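Local coordinates for protein dihydrofolate reductase (Moritella profunda, PDB 2ZZA) that reduces 7,8-dihydrofolate to 5,6,7,8-tetrahydrofolate with NADPH, a step that probably supports the synthesis of glycine, purines and DNA precursors, at residues A[6-11]-A[113-118]; A[15-20]-A[120-125]; A[34-39]-A[56-61]. All blocks are in the same frame, centred on the assembly; numbering follows the deposited sequence.

Contact 1 of 3, residues A[6-11]-A[113-118]; sequences IAALAN and YLTHIE. With FOL (folic acid), chain D.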
loop_
_atom_site.group_PDB
_atom_site.type_symbol
_atom_site.label_atom_id
_atom_site.label_comp_id
_atom_site.label_asym_id
_atom_site.label_seq_id
_atom_site.Cartn_x
_atom_site.Cartn_y
_atom_site.Cartn_z
ATOM N N ILE A 6 0.213 -2.606 -2.674
ATOM C CA ILE A 6 1.400 -1.794 -2.875
ATOM C C ILE A 6 1.927 -1.277 -1.542
ATOM O O ILE A 6 1.164 -0.787 -0.704
ATOM C CB ILE A 6 1.104 -0.618 -3.849
ATOM C CG1 ILE A 6 2.333 0.292 -3.968
ATOM C CG2 ILE A 6 -0.138 0.152 -3.394
ATOM C CD1 ILE A 6 2.294 1.217 -5.200
ATOM N N ALA A 7 3.235 -1.414 -1.342
ATOM C CA ALA A 7 3.869 -0.974 -0.108
ATOM C C ALA A 7 5.355 -0.720 -0.301
ATOM O O ALA A 7 5.951 -1.206 -1.254
ATOM C CB ALA A 7 3.676 -2.025 0.975
ATOM N N ALA A 8 5.938 0.044 0.622
ATOM C CA ALA A 8 7.367 0.344 0.614
ATOM C C ALA A 8 7.903 -0.163 1.952
ATOM O O ALA A 8 7.522 0.339 3.016
ATOM C CB ALA A 8 7.600 1.847 0.479
ATOM N N LEU A 9 8.769 -1.174 1.898
ATOM C CA LEU A 9 9.333 -1.752 3.105
ATOM C C LEU A 9 10.820 -1.532 3.297
ATOM O O LEU A 9 11.612 -1.645 2.365
ATOM C CB LEU A 9 9.077 -3.264 3.171
ATOM C CG LEU A 9 8.374 -4.027 2.054
ATOM C CD1 LEU A 9 8.349 -5.502 2.424
ATOM C CD2 LEU A 9 6.955 -3.506 1.863
ATOM N N ALA A 10 11.184 -1.214 4.531
ATOM C CA ALA A 10 12.575 -1.033 4.895
ATOM C C ALA A 10 12.991 -2.461 5.251
ATOM O O ALA A 10 12.202 -3.394 5.079
ATOM C CB ALA A 10 12.687 -0.120 6.111
ATOM N N ASN A 11 14.209 -2.653 5.736
ATOM C CA ASN A 11 14.626 -3.999 6.088
ATOM C C ASN A 11 13.712 -4.555 7.175
ATOM O O ASN A 11 13.080 -3.799 7.909
ATOM C CB ASN A 11 16.079 -4.002 6.560
ATOM C CG ASN A 11 17.045 -3.604 5.460
ATOM O OD1 ASN A 11 16.938 -4.078 4.321
ATOM N ND2 ASN A 11 17.999 -2.737 5.790
ATOM N N TYR A 113 3.113 -4.692 -5.430
ATOM C CA TYR A 113 3.937 -3.623 -5.978
ATOM C C TYR A 113 4.825 -3.268 -4.798
ATOM O O TYR A 113 4.427 -2.487 -3.935
ATOM C CB TYR A 113 3.100 -2.399 -6.352
ATOM C CG TYR A 113 2.223 -2.542 -7.572
ATOM C CD1 TYR A 113 1.138 -3.416 -7.587
ATOM C CD2 TYR A 113 2.443 -1.745 -8.697
ATOM C CE1 TYR A 113 0.283 -3.484 -8.694
ATOM C CE2 TYR A 113 1.603 -1.809 -9.805
ATOM C CZ TYR A 113 0.524 -2.675 -9.796
ATOM O OH TYR A 113 -0.317 -2.710 -10.886
ATOM N N LEU A 114 6.025 -3.836 -4.752
ATOM C CA LEU A 114 6.908 -3.579 -3.623
ATOM C C LEU A 114 8.125 -2.716 -3.888
ATOM O O LEU A 114 8.814 -2.882 -4.891
ATOM C CB LEU A 114 7.399 -4.903 -3.037
ATOM C CG LEU A 114 6.368 -5.947 -2.619
ATOM C CD1 LEU A 114 7.112 -7.188 -2.123
ATOM C CD2 LEU A 114 5.456 -5.386 -1.529
ATOM N N THR A 115 8.384 -1.798 -2.966
ATOM C CA THR A 115 9.560 -0.950 -3.044
ATOM C C THR A 115 10.392 -1.322 -1.824
ATOM O O THR A 115 9.944 -1.167 -0.684
ATOM C CB THR A 115 9.220 0.536 -2.956
ATOM O OG1 THR A 115 8.504 0.940 -4.130
ATOM C CG2 THR A 115 10.503 1.355 -2.838
ATOM N N HIS A 116 11.588 -1.850 -2.051
ATOM C CA HIS A 116 12.443 -2.223 -0.937
ATOM C C HIS A 116 13.426 -1.098 -0.680
ATOM O O HIS A 116 14.194 -0.717 -1.562
ATOM C CB HIS A 116 13.193 -3.520 -1.234
ATOM C CG HIS A 116 12.298 -4.707 -1.397
ATOM N ND1 HIS A 116 11.892 -5.171 -2.631
ATOM C CD2 HIS A 116 11.708 -5.511 -0.482
ATOM C CE1 HIS A 116 11.092 -6.210 -2.467
ATOM N NE2 HIS A 116 10.963 -6.435 -1.173
ATOM N N ILE A 117 13.385 -0.557 0.530
ATOM C CA ILE A 117 14.273 0.532 0.897
ATOM C C ILE A 117 15.440 -0.017 1.688
ATOM O O ILE A 117 15.262 -0.754 2.660
ATOM C CB ILE A 117 13.528 1.593 1.726
ATOM C CG1 ILE A 117 12.339 2.120 0.921
ATOM C CG2 ILE A 117 14.462 2.747 2.062
ATOM C CD1 ILE A 117 11.435 3.028 1.697
ATOM N N GLU A 118 16.643 0.343 1.250
ATOM C CA GLU A 118 17.870 -0.103 1.886
ATOM C C GLU A 118 18.043 0.698 3.165
ATOM O O GLU A 118 18.788 1.672 3.208
ATOM C CB GLU A 118 19.041 0.133 0.926
ATOM C CG GLU A 118 20.224 -0.777 1.143
ATOM C CD GLU A 118 21.047 -0.941 -0.120
ATOM O OE1 GLU A 118 21.632 0.054 -0.588
ATOM O OE2 GLU A 118 21.096 -2.067 -0.652
HETATM N N1 FOL D . 3.542 2.392 -1.004
HETATM C C2 FOL D . 4.724 2.847 -1.446
HETATM N NA2 FOL D . 5.313 2.255 -2.481
HETATM N N3 FOL D . 5.317 3.964 -0.845
HETATM C C4 FOL D . 4.657 4.602 0.212
HETATM O O4 FOL D . 5.143 5.598 0.746
HETATM C C4A FOL D . 3.430 4.106 0.635
HETATM N N5 FOL D . 2.735 4.740 1.590
HETATM C C6 FOL D . 1.514 4.302 1.924
HETATM C C7 FOL D . 0.984 3.185 1.287
HETATM N N8 FOL D . 1.674 2.555 0.353
HETATM C C8A FOL D . 2.892 2.990 0.003
HETATM C C9 FOL D . 0.677 5.030 2.978
HETATM N N10 FOL D . 1.184 6.381 3.267
HETATM C C11 FOL D . 0.947 9.525 0.608
HETATM C C12 FOL D . 1.497 9.709 1.873
HETATM C C13 FOL D . 1.572 8.642 2.761
HETATM C C14 FOL D . 1.097 7.386 2.397
HETATM C C15 FOL D . 0.552 7.203 1.131
HETATM C C16 FOL D . 0.481 8.268 0.239
HETATM C C FOL D . 0.852 10.705 -0.363
HETATM O O FOL D . 0.830 11.865 0.047
HETATM N N FOL D . 0.784 10.376 -1.650
HETATM C CA FOL D . 0.669 11.376 -2.724
HETATM C CB FOL D . 2.041 11.692 -3.324
HETATM C CG FOL D . 2.932 12.479 -2.361
HETATM C CD FOL D . 2.395 13.894 -2.127
HETATM O OE1 FOL D . 1.461 14.278 -2.863
HETATM O OE2 FOL D . 2.943 14.568 -1.227
HETATM C CT FOL D . -0.231 10.804 -3.819
HETATM O O1 FOL D . -0.295 9.557 -3.897
HETATM O O2 FOL D . -0.829 11.621 -4.553
HETATM O O HOH W 1 14.960 -3.742 2.290
#

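Contact 2 of 3, residues A[15-20]-A[120-125]; sequences IGLDNK and TTEGDT. With NAP (NADP nicotinamide-adenine-dinucleotide phosphate), chain C.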
loop_
_atom_site.group_PDB
_atom_site.type_symbol
_atom_site.label_atom_id
_atom_site.label_comp_id
_atom_site.label_asym_id
_atom_site.label_seq_id
_atom_site.Cartn_x
_atom_site.Cartn_y
_atom_site.Cartn_z
ATOM N N ILE A 15 7.265 -0.914 7.845
ATOM C CA ILE A 15 6.529 0.009 6.973
ATOM C C ILE A 15 6.045 1.244 7.731
ATOM O O ILE A 15 5.616 2.225 7.120
ATOM C CB ILE A 15 5.284 -0.654 6.318
ATOM C CG1 ILE A 15 4.341 -1.183 7.404
ATOM C CG2 ILE A 15 5.722 -1.747 5.351
ATOM C CD1 ILE A 15 3.119 -1.929 6.862
ATOM N N GLY A 16 6.104 1.205 9.059
ATOM C CA GLY A 16 5.640 2.358 9.812
ATOM C C GLY A 16 5.993 2.407 11.284
ATOM O O GLY A 16 6.389 1.410 11.879
ATOM N N LEU A 17 5.850 3.593 11.866
ATOM C CA LEU A 17 6.127 3.823 13.278
ATOM C C LEU A 17 5.318 5.041 13.694
ATOM O O LEU A 17 5.397 6.095 13.055
ATOM C CB LEU A 17 7.618 4.097 13.517
ATOM C CG LEU A 17 8.009 4.351 14.983
ATOM C CD1 LEU A 17 7.844 3.073 15.788
ATOM C CD2 LEU A 17 9.447 4.830 15.069
ATOM N N ASP A 18 4.535 4.886 14.756
ATOM C CA ASP A 18 3.698 5.969 15.265
ATOM C C ASP A 18 2.768 6.534 14.196
ATOM O O ASP A 18 2.627 7.747 14.064
ATOM C CB ASP A 18 4.572 7.089 15.831
ATOM C CG ASP A 18 5.452 6.614 16.965
ATOM O OD1 ASP A 18 4.943 5.883 17.841
ATOM O OD2 ASP A 18 6.649 6.972 16.986
ATOM N N ASN A 19 2.140 5.641 13.440
ATOM C CA ASN A 19 1.208 6.004 12.373
ATOM C C ASN A 19 1.792 6.954 11.328
ATOM O O ASN A 19 1.100 7.839 10.813
ATOM C CB ASN A 19 -0.080 6.598 12.960
ATOM C CG ASN A 19 -1.312 6.202 12.167
ATOM O OD1 ASN A 19 -1.505 5.023 11.863
ATOM N ND2 ASN A 19 -2.153 7.177 11.829
ATOM N N LYS A 20 3.069 6.761 11.019
ATOM C CA LYS A 20 3.756 7.562 10.009
ATOM C C LYS A 20 4.784 6.666 9.342
ATOM O O LYS A 20 5.029 5.553 9.797
ATOM C CB LYS A 20 4.480 8.753 10.638
ATOM C CG LYS A 20 3.582 9.762 11.330
ATOM C CD LYS A 20 4.413 10.819 12.059
ATOM C CE LYS A 20 5.393 10.175 13.035
ATOM N NZ LYS A 20 5.966 11.143 14.019
ATOM N N THR A 120 17.591 0.189 7.766
ATOM C CA THR A 120 17.199 -0.564 8.950
ATOM C C THR A 120 16.750 0.478 9.950
ATOM O O THR A 120 17.550 1.289 10.408
ATOM C CB THR A 120 18.374 -1.369 9.536
ATOM O OG1 THR A 120 18.726 -2.414 8.625
ATOM C CG2 THR A 120 17.988 -1.989 10.873
ATOM N N THR A 121 15.464 0.466 10.273
ATOM C CA THR A 121 14.904 1.437 11.195
ATOM C C THR A 121 13.852 0.818 12.124
ATOM O O THR A 121 13.309 -0.258 11.854
ATOM C CB THR A 121 14.286 2.624 10.400
ATOM O OG1 THR A 121 13.896 3.664 11.303
ATOM C CG2 THR A 121 13.074 2.165 9.602
ATOM N N GLU A 122 13.579 1.504 13.227
ATOM C CA GLU A 122 12.601 1.041 14.203
ATOM C C GLU A 122 11.189 1.103 13.625
ATOM O O GLU A 122 10.861 2.016 12.866
ATOM C CB GLU A 122 12.688 1.910 15.463
ATOM C CG GLU A 122 11.547 1.723 16.445
ATOM C CD GLU A 122 11.652 2.644 17.646
ATOM O OE1 GLU A 122 12.334 3.690 17.541
ATOM O OE2 GLU A 122 11.039 2.333 18.691
ATOM N N GLY A 123 10.352 0.134 13.984
ATOM C CA GLY A 123 8.989 0.133 13.484
ATOM C C GLY A 123 7.979 -0.442 14.459
ATOM O O GLY A 123 8.355 -1.073 15.446
ATOM N N ASP A 124 6.697 -0.207 14.195
ATOM C CA ASP A 124 5.639 -0.751 15.034
ATOM C C ASP A 124 4.560 -1.366 14.147
ATOM O O ASP A 124 3.483 -1.729 14.613
ATOM C CB ASP A 124 5.042 0.314 15.975
ATOM C CG ASP A 124 4.354 1.459 15.243
ATOM O OD1 ASP A 124 4.076 1.349 14.027
ATOM O OD2 ASP A 124 4.072 2.481 15.910
ATOM N N THR A 125 4.875 -1.481 12.860
ATOM C CA THR A 125 3.976 -2.084 11.877
ATOM C C THR A 125 4.863 -2.699 10.796
ATOM O O THR A 125 5.815 -2.069 10.330
ATOM C CB THR A 125 3.010 -1.039 11.255
ATOM O OG1 THR A 125 3.753 0.096 10.807
ATOM C CG2 THR A 125 1.986 -0.581 12.273
HETATM P PA NAP C . -4.401 -0.007 9.260
HETATM O O1A NAP C . -4.247 -1.378 8.723
HETATM O O2A NAP C . -4.145 1.128 8.148
HETATM O O5B NAP C . -5.889 0.262 9.807
HETATM C C5B NAP C . -6.428 -0.579 10.829
HETATM C C4B NAP C . -7.914 -0.280 11.037
HETATM O O4B NAP C . -8.672 -0.507 9.838
HETATM C C3B NAP C . -8.535 -1.220 12.069
HETATM O O3B NAP C . -8.218 -0.744 13.379
HETATM C C2B NAP C . -10.000 -0.927 11.752
HETATM O O2B NAP C . -10.322 0.406 12.153
HETATM C C1B NAP C . -9.974 -0.984 10.223
HETATM N N9A NAP C . -10.111 -2.380 9.750
HETATM C C8A NAP C . -9.139 -3.286 9.652
HETATM N N7A NAP C . -9.632 -4.411 9.142
HETATM C C5A NAP C . -10.928 -4.225 8.913
HETATM C C6A NAP C . -11.944 -5.011 8.386
HETATM N N6A NAP C . -11.697 -6.253 7.979
HETATM N N1A NAP C . -13.176 -4.492 8.279
HETATM C C2A NAP C . -13.432 -3.255 8.664
HETATM N N3A NAP C . -12.489 -2.479 9.170
HETATM C C4A NAP C . -11.235 -2.930 9.305
HETATM O O3 NAP C . -3.431 0.346 10.500
HETATM P PN NAP C . -1.952 -0.261 10.710
HETATM O O1N NAP C . -1.724 0.332 12.045
HETATM O O2N NAP C . -2.251 -1.689 10.458
HETATM O O5D NAP C . -1.378 0.535 9.433
HETATM C C5D NAP C . -0.941 1.892 9.556
HETATM C C4D NAP C . 0.572 1.978 9.765
HETATM O O4D NAP C . 1.177 1.422 8.581
HETATM C C3D NAP C . 1.016 3.442 9.815
HETATM O O3D NAP C . 2.294 3.580 10.439
HETATM C C2D NAP C . 1.132 3.765 8.328
HETATM O O2D NAP C . 2.015 4.870 8.121
HETATM C C1D NAP C . 1.829 2.485 7.863
HETATM N N1N NAP C . 1.756 2.282 6.399
HETATM C C2N NAP C . 2.933 2.133 5.652
HETATM C C3N NAP C . 2.856 1.848 4.295
HETATM C C7N NAP C . 4.135 1.654 3.476
HETATM O O7N NAP C . 4.094 1.165 2.349
HETATM N N7N NAP C . 5.260 2.027 4.081
HETATM C C4N NAP C . 1.615 1.715 3.682
HETATM C C5N NAP C . 0.443 1.872 4.414
HETATM C C6N NAP C . 0.510 2.158 5.773
HETATM P P2B NAP C . -11.682 0.683 12.964
HETATM O O1X NAP C . -12.225 2.035 12.695
HETATM O O2X NAP C . -12.709 -0.488 12.560
HETATM O O3X NAP C . -11.299 0.460 14.511
HETATM O O HOH W 2 2.233 2.937 13.030
#

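Contact 3 of 3, residues A[34-39]-A[56-61]; sequences RATLGK and PGRLNI. With FOL (folic acid), chain D.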
loop_
_atom_site.group_PDB
_atom_site.type_symbol
_atom_site.label_atom_id
_atom_site.label_comp_id
_atom_site.label_asym_id
_atom_site.label_seq_id
_atom_site.Cartn_x
_atom_site.Cartn_y
_atom_site.Cartn_z
ATOM N N ARG A 34 2.132 7.104 -9.098
ATOM C CA ARG A 34 2.174 6.584 -10.459
ATOM C C ARG A 34 1.477 5.228 -10.561
ATOM O O ARG A 34 0.733 4.966 -11.507
ATOM C CB ARG A 34 3.634 6.453 -10.918
ATOM C CG ARG A 34 3.818 5.733 -12.249
ATOM C CD ARG A 34 5.296 5.560 -12.630
ATOM N NE ARG A 34 5.434 4.734 -13.830
ATOM C CZ ARG A 34 6.574 4.498 -14.478
ATOM N NH1 ARG A 34 6.570 3.725 -15.559
ATOM N NH2 ARG A 34 7.711 5.033 -14.054
ATOM N N ALA A 35 1.706 4.376 -9.569
ATOM C CA ALA A 35 1.123 3.038 -9.568
ATOM C C ALA A 35 -0.345 2.960 -9.165
ATOM O O ALA A 35 -0.995 1.938 -9.398
ATOM C CB ALA A 35 1.949 2.125 -8.664
ATOM N N THR A 36 -0.880 4.029 -8.578
ATOM C CA THR A 36 -2.265 4.011 -8.121
ATOM C C THR A 36 -3.218 4.988 -8.802
ATOM O O THR A 36 -4.440 4.805 -8.750
ATOM C CB THR A 36 -2.335 4.284 -6.605
ATOM O OG1 THR A 36 -1.726 5.553 -6.326
ATOM C CG2 THR A 36 -1.609 3.186 -5.824
ATOM N N LEU A 37 -2.667 6.028 -9.424
ATOM C CA LEU A 37 -3.488 7.035 -10.085
ATOM C C LEU A 37 -4.560 6.391 -10.944
ATOM O O LEU A 37 -4.285 5.452 -11.685
ATOM C CB LEU A 37 -2.614 7.949 -10.950
ATOM C CG LEU A 37 -3.287 9.162 -11.604
ATOM C CD1 LEU A 37 -3.853 10.075 -10.534
ATOM C CD2 LEU A 37 -2.276 9.913 -12.452
ATOM N N GLY A 38 -5.787 6.891 -10.821
ATOM C CA GLY A 38 -6.890 6.373 -11.612
ATOM C C GLY A 38 -7.459 5.039 -11.175
ATOM O O GLY A 38 -8.402 4.527 -11.788
ATOM N N LYS A 39 -6.905 4.472 -10.110
ATOM C CA LYS A 39 -7.374 3.188 -9.609
ATOM C C LYS A 39 -8.008 3.347 -8.237
ATOM O O LYS A 39 -7.729 4.307 -7.518
ATOM C CB LYS A 39 -6.209 2.204 -9.471
ATOM C CG LYS A 39 -5.368 1.995 -10.720
ATOM C CD LYS A 39 -4.240 1.021 -10.406
ATOM C CE LYS A 39 -3.292 0.830 -11.580
ATOM N NZ LYS A 39 -2.067 0.086 -11.138
ATOM N N PRO A 56 -5.933 12.573 -4.406
ATOM C CA PRO A 56 -6.551 13.001 -5.662
ATOM C C PRO A 56 -6.442 12.026 -6.826
ATOM O O PRO A 56 -5.471 11.273 -6.942
ATOM C CB PRO A 56 -5.846 14.324 -5.953
ATOM C CG PRO A 56 -4.470 14.080 -5.406
ATOM C CD PRO A 56 -4.775 13.425 -4.075
ATOM N N GLY A 57 -7.456 12.046 -7.684
ATOM C CA GLY A 57 -7.459 11.198 -8.864
ATOM C C GLY A 57 -7.643 9.719 -8.617
ATOM O O GLY A 57 -7.367 8.906 -9.495
ATOM N N ARG A 58 -8.111 9.371 -7.425
ATOM C CA ARG A 58 -8.339 7.978 -7.062
ATOM C C ARG A 58 -9.597 7.854 -6.215
ATOM O O ARG A 58 -9.950 8.774 -5.484
ATOM C CB ARG A 58 -7.144 7.434 -6.267
ATOM C CG ARG A 58 -5.964 6.984 -7.120
ATOM C CD ARG A 58 -4.632 7.210 -6.408
ATOM N NE ARG A 58 -4.351 8.637 -6.243
ATOM C CZ ARG A 58 -3.222 9.138 -5.751
ATOM N NH1 ARG A 58 -3.077 10.452 -5.650
ATOM N NH2 ARG A 58 -2.236 8.337 -5.362
ATOM N N LEU A 59 -10.278 6.719 -6.331
ATOM C CA LEU A 59 -11.471 6.463 -5.531
ATOM C C LEU A 59 -10.900 5.987 -4.192
ATOM O O LEU A 59 -10.309 4.910 -4.126
ATOM C CB LEU A 59 -12.302 5.338 -6.154
ATOM C CG LEU A 59 -13.801 5.286 -5.836
ATOM C CD1 LEU A 59 -14.292 3.856 -6.004
ATOM C CD2 LEU A 59 -14.074 5.776 -4.427
ATOM N N ASN A 60 -11.050 6.792 -3.143
ATOM C CA ASN A 60 -10.522 6.437 -1.823
ATOM C C ASN A 60 -11.522 5.625 -1.018
ATOM O O ASN A 60 -12.580 6.128 -0.647
ATOM C CB ASN A 60 -10.151 7.697 -1.033
ATOM C CG ASN A 60 -8.970 8.442 -1.631
ATOM O OD1 ASN A 60 -8.996 8.854 -2.796
ATOM N ND2 ASN A 60 -7.929 8.624 -0.832
ATOM N N ILE A 61 -11.176 4.371 -0.746
ATOM C CA ILE A 61 -12.034 3.472 0.019
ATOM C C ILE A 61 -11.341 3.154 1.339
ATOM O O ILE A 61 -10.242 2.611 1.344
ATOM C CB ILE A 61 -12.287 2.162 -0.761
ATOM C CG1 ILE A 61 -13.047 2.475 -2.049
ATOM C CG2 ILE A 61 -13.070 1.177 0.107
ATOM C CD1 ILE A 61 -13.112 1.316 -3.027
HETATM N N1 FOL D . 3.542 2.392 -1.004
HETATM C C2 FOL D . 4.724 2.847 -1.446
HETATM N NA2 FOL D . 5.313 2.255 -2.481
HETATM N N3 FOL D . 5.317 3.964 -0.845
HETATM C C4 FOL D . 4.657 4.602 0.212
HETATM O O4 FOL D . 5.143 5.598 0.746
HETATM C C4A FOL D . 3.430 4.106 0.635
HETATM N N5 FOL D . 2.735 4.740 1.590
HETATM C C6 FOL D . 1.514 4.302 1.924
HETATM C C7 FOL D . 0.984 3.185 1.287
HETATM N N8 FOL D . 1.674 2.555 0.353
HETATM C C8A FOL D . 2.892 2.990 0.003
HETATM C C9 FOL D . 0.677 5.030 2.978
HETATM N N10 FOL D . 1.184 6.381 3.267
HETATM C C11 FOL D . 0.947 9.525 0.608
HETATM C C12 FOL D . 1.497 9.709 1.873
HETATM C C13 FOL D . 1.572 8.642 2.761
HETATM C C14 FOL D . 1.097 7.386 2.397
HETATM C C15 FOL D . 0.552 7.203 1.131
HETATM C C16 FOL D . 0.481 8.268 0.239
HETATM C C FOL D . 0.852 10.705 -0.363
HETATM O O FOL D . 0.830 11.865 0.047
HETATM N N FOL D . 0.784 10.376 -1.650
HETATM C CA FOL D . 0.669 11.376 -2.724
HETATM C CB FOL D . 2.041 11.692 -3.324
HETATM C CG FOL D . 2.932 12.479 -2.361
HETATM C CD FOL D . 2.395 13.894 -2.127
HETATM O OE1 FOL D . 1.461 14.278 -2.863
HETATM O OE2 FOL D . 2.943 14.568 -1.227
HETATM C CT FOL D . -0.231 10.804 -3.819
HETATM O O1 FOL D . -0.295 9.557 -3.897
HETATM O O2 FOL D . -0.829 11.621 -4.553
#

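Contact 1 of 3, residues A[6-11]-A[113-118]
Ile6 and Tyr113 open a parallel pairing in which strands 6-9 and 113-117 run side by side, their axes 4.7 Å apart at closest and only 9° from exact alignment. The bonds alternate as parallel strands require: Ala7 and Leu9 each donate to the 113-117 strand and accept from it. Ala7 N donates a hydrogen bond to Tyr113 O at 3.0 Å, and Ala7 O receives Thr115 N. Two steps on, Leu9 N reaches Thr115 O at 2.8 Å, and Ile117 N meets Leu9 O almost straight, with an N-H...O angle of 176°. Past the last of these bonds, one water donates to both Asn11 OD1 and Ile117 O, while Asn11 ND2 is hydrogen-bonded to Thr120 OG1.

Ile6, Ala8, Tyr113 and Thr115 share one face of the sheet, and folate lies against it. With CG1 anti to the backbone N (chi1 176°), Ile6 brings that atom to 3.5 Å from Tyr113 O and 3.7 Å from Tyr113 CB. The methyl of Ala8 lies over one face of the pterin, Ala8 CB 3.4 Å from folate N3. The hydroxyl of Thr115 bonds to Glu28, which also binds folate. On the reverse face, Leu9 CD2 touches Leu114 CD2 at 4.2 Å.

These are central strands of the dihydrofolate reductase sheet. Strand 92-95 flanks 2-9, and strand 153-160 runs antiparallel along 111-117. Helix 26-36 packs Phe32 and Ala35 against Ile6, while the OH of Tyr113 bonds to Glu92.

Contact 2 of 3, residues A[15-20]-A[120-125]
Gly16 and Thr125 form an antiparallel hydrogen-bonded pair in the small two-stranded sheet that joins the loop over the cofactor, corresponding to the mobile active-site loop of the Escherichia coli enzyme, to the one corresponding to its FG loop. Ile15 N donates to Thr125 O at 3.1 Å. In the other direction, Gly16 O takes the nearly straight N-H of Asp124 at 2.8 Å and a weak second bond from Thr125 N.

Beyond the pair, the carboxylate of Asp124 takes over. Its CG lies between the backbone N and carbonyl carbon (chi1 63°), which swings the group back over the 15-20 segment. There Asp124 OD2 accepts the backbone N-H of Asp18 at 2.7 Å, the donor standing above the carboxylate plane. These bonds from Asp124 are consistent with the closed arrangement of the active-site loop. The side chains of Asp18 and Asp124 meet at about a right angle, and their like charges probably repel somewhat, although the bond to the main chain holds Asp124 in place. Leu17 crosses the Asp124 side chain and sets its methyls against Gly123 and Glu122; its own backbone N bonds to Lys20 O and closes the turn.

Cofactor groups complete the network. The carboxamide nitrogen N7N of NADP+ donates to Ile15 O at 3.1 Å, and ribose O3D gives a weak bond to Lys20 O. Gly16 CA lies 3.1 Å from Thr125 OG1 and beside O3D of the nicotinamide ribose. A single water bridges the site, accepting from Asn19 N at 2.7 Å, donating to Asp124 OD1 at 2.6 Å, and lying 2.7 Å from ribose O3D.

Contact 3 of 3, residues A[34-39]-A[56-61]
The grip on the glutamate tail of folate is a classic feature of dihydrofolate reductases, in which an arginine holds the alpha-carboxylate. Here Arg58 does so, supported by Thr36 at the C-terminal end of helix 26-36. The guanidinium meets the carboxylate edge to edge with two parallel bonds: Arg58 NH1 to folate O2 at 2.8 Å, nearly straight at 175°, and Arg58 NH2 to folate O1 at 2.7 Å.

Further bonds fix the rotation of the guanidinium. Arg58 NE and NH1 both reach the carbonyl oxygen of Pro56, at 2.9 and 2.8 Å, a side-on grip that lies close to the guanidinium plane. At another edge, Arg58 NH2 donates to Thr36 OG1 at 3.0 Å, an acceptor about 20° out of that plane. Thr36 OG1 is in turn bonded to the carbonyl of Phe32, one turn back in the helix, so the helix end positions the hydroxyl that steadies the arginine. All five N-H groups are thereby used, and the charge is probably well balanced by the ligand.

The chain of Arg58, bent at chi2 and chi3, passes over the type II turn from Thr36 to Lys39, its CG against the carbonyl oxygens of Thr36 and Lys39. Lys39 runs back extended, and its NZ bonds to Ala35 O and forms a salt bridge with Glu92. Leu37 CD1 lies 3.8 Å from Gly57 O. Beside it, the turn is tied to the other segment by Gly38 N donating to Gly57 O at 2.9 Å.

Overall arrangement
Folate spans contacts 1 and 3, whose centres lie 19 Å apart on opposite sides of the chain's centre: the first holds the pterin end and the third the glutamate end. They also meet directly, where Ile6 CD1 packs on Ala35 CB at 3.6 Å. Contact 2 meets the cofactor, which contact 1 also touches through Ala8 N and the carboxamide oxygen; their centres are 13 Å apart, and they touch through Asn11 ND2 and Thr120 OG1 at 2.9 Å. Nicotinamide thus lies between strand 2-9 and the 15-20 segment, where Ile15 O takes the carboxamide N-H, close to the pterin. Contacts 2 and 3 do not touch, their nearest atoms about 14 Å apart.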